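Local structure of 433aa long hypothetical phosphoribosylglycinamide formyl transferase (2DWC) at residues L11-T15 with T16-Q20. The protein belongs to the ATP-grasp superfamily, with a Rossmann-like preATP-grasp domain and a PurT-type C-terminal domain, and holds ADP in its ATP-grasp pocket. Numbering follows the deposited sequence.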
loop_
_atom_site.group_PDB
_atom_site.type_symbol
_atom_site.label_atom_id
_atom_site.label_comp_id
_atom_site.label_asym_id
_atom_site.label_seq_id
_atom_site.Cartn_x
_atom_site.Cartn_y
_atom_site.Cartn_z
ATOM N N LEU B 11 -9.060 -4.651 -17.547
ATOM C CA LEU B 11 -8.733 -5.575 -16.466
ATOM C C LEU B 11 -10.020 -6.184 -15.975
ATOM O O LEU B 11 -11.058 -5.494 -15.843
ATOM C CB LEU B 11 -8.086 -4.853 -15.261
ATOM C CG LEU B 11 -6.599 -4.482 -15.370
ATOM C CD1 LEU B 11 -6.216 -3.636 -14.139
ATOM C CD2 LEU B 11 -5.727 -5.723 -15.472
ATOM N N GLY B 12 -9.942 -7.485 -15.696
ATOM C CA GLY B 12 -11.027 -8.216 -15.079
ATOM C C GLY B 12 -10.860 -8.264 -13.563
ATOM O O GLY B 12 -10.129 -7.449 -12.976
ATOM N N THR B 13 -11.503 -9.238 -12.926
ATOM C CA THR B 13 -11.541 -9.306 -11.447
ATOM C C THR B 13 -11.044 -10.611 -10.892
ATOM O O THR B 13 -11.536 -11.667 -11.265
ATOM C CB THR B 13 -13.021 -9.104 -10.981
ATOM O OG1 THR B 13 -13.451 -7.797 -11.375
ATOM C CG2 THR B 13 -13.192 -9.161 -9.417
ATOM N N ALA B 14 -10.069 -10.508 -9.999
ATOM C CA ALA B 14 -9.494 -11.689 -9.329
ATOM C C ALA B 14 -10.605 -12.549 -8.722
ATOM O O ALA B 14 -11.636 -12.036 -8.218
ATOM C CB ALA B 14 -8.559 -11.211 -8.174
ATOM N N THR B 15 -10.341 -13.864 -8.713
ATOM C CA THR B 15 -11.204 -14.907 -8.190
ATOM C C THR B 15 -12.408 -15.258 -9.106
ATOM O O THR B 15 -13.121 -16.204 -8.814
ATOM C CB THR B 15 -11.741 -14.675 -6.730
ATOM O OG1 THR B 15 -12.877 -13.782 -6.708
ATOM C CG2 THR B 15 -10.620 -14.158 -5.816
ATOM N N THR B 16 -12.576 -14.531 -10.213
ATOM C CA THR B 16 -13.662 -14.802 -11.154
ATOM C C THR B 16 -13.022 -15.184 -12.468
ATOM O O THR B 16 -11.806 -15.093 -12.627
ATOM C CB THR B 16 -14.591 -13.558 -11.415
ATOM O OG1 THR B 16 -13.925 -12.610 -12.279
ATOM C CG2 THR B 16 -14.930 -12.878 -10.092
ATOM N N ASP B 17 -13.839 -15.613 -13.424
ATOM C CA ASP B 17 -13.236 -15.998 -14.695
ATOM C C ASP B 17 -12.748 -14.814 -15.539
ATOM O O ASP B 17 -12.128 -15.036 -16.574
ATOM C CB ASP B 17 -14.189 -16.875 -15.518
ATOM C CG ASP B 17 -15.338 -16.059 -16.115
ATOM O OD1 ASP B 17 -15.410 -15.963 -17.341
ATOM O OD2 ASP B 17 -16.148 -15.508 -15.363
ATOM N N SER B 18 -12.974 -13.565 -15.129
ATOM C CA SER B 18 -12.426 -12.466 -15.961
ATOM C C SER B 18 -11.033 -12.035 -15.449
ATOM O O SER B 18 -10.371 -11.151 -15.993
ATOM C CB SER B 18 -13.351 -11.238 -15.948
ATOM O OG SER B 18 -13.451 -10.672 -14.645
ATOM N N ALA B 19 -10.537 -12.698 -14.418
ATOM C CA ALA B 19 -9.263 -12.296 -13.851
ATOM C C ALA B 19 -8.011 -12.328 -14.700
ATOM O O ALA B 19 -7.851 -13.237 -15.543
ATOM C CB ALA B 19 -8.960 -13.188 -12.607
ATOM N N GLN B 20 -7.125 -11.342 -14.464
ATOM C CA GLN B 20 -5.768 -11.393 -15.010
ATOM C C GLN B 20 -5.012 -12.061 -13.824
ATOM O O GLN B 20 -5.480 -12.000 -12.689
ATOM C CB GLN B 20 -5.185 -10.026 -15.245
ATOM C CG GLN B 20 -5.475 -9.598 -16.694
ATOM C CD GLN B 20 -6.961 -9.316 -16.847
ATOM O OE1 GLN B 20 -7.531 -8.630 -16.016
ATOM N NE2 GLN B 20 -7.590 -9.887 -17.875
#
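Thr16 reaches back over the bend to Thr13, and its hydroxyl and backbone N-H grip the same carbonyl oxygen. Thr16 OG1 lies 2.8 Å from Thr13 O, to which it donates, and Thr16 N lies 3.2 Å from it in the bond that closes a type II turn. Both donors stand somewhat tilted from the carbonyl plane. With chi1 at 75°, Thr16 OG1 sits between its own backbone N and carbonyl carbon, where it can also accept from Ser18 N at 3.2 Å, an ST turn. Ala19 N bonded to Thr16 O closes the type I turn that follows. Ser18 OG accepts from Thr13 N at 3.0 Å, and its single proton faces two acceptors, Thr16 OG1 and Pro357 O of the second subunit, between which it may be shared. Ala19 CB adds an apolar touch, 3.6 Å from Ala14 CA. Where the arms open, the Gln20 chain bends at chi2 (70°) and brings OE1 to 2.7 Å from Gly12 N; this nearly straight bond uses an in-plane lone pair of the amide. Leu11 CD2 packs against the same oxygen, and Gly12 CA makes a CA-H...O contact of 3.1 Å with Ser18 O. Further out, Glu44 of strand 44-49 accepts from Thr15 N, while Pro357 O of the second subunit also bonds to Thr13 OG1. Asp17 forms a salt bridge with Arg416 of that subunit, and Leu11 pairs antiparallel with one of its strands. The loop thus links strand 10-11 to strand 21-25 of the parallel sheet and packs against the second subunit. Around Thr13, Thr16 and Ser18, hydroxyls and backbone groups form a chain: Thr16 OG1, bonded to Thr13 O and Ser18 N, has its chi1 held, while Thr16 N secures the turn.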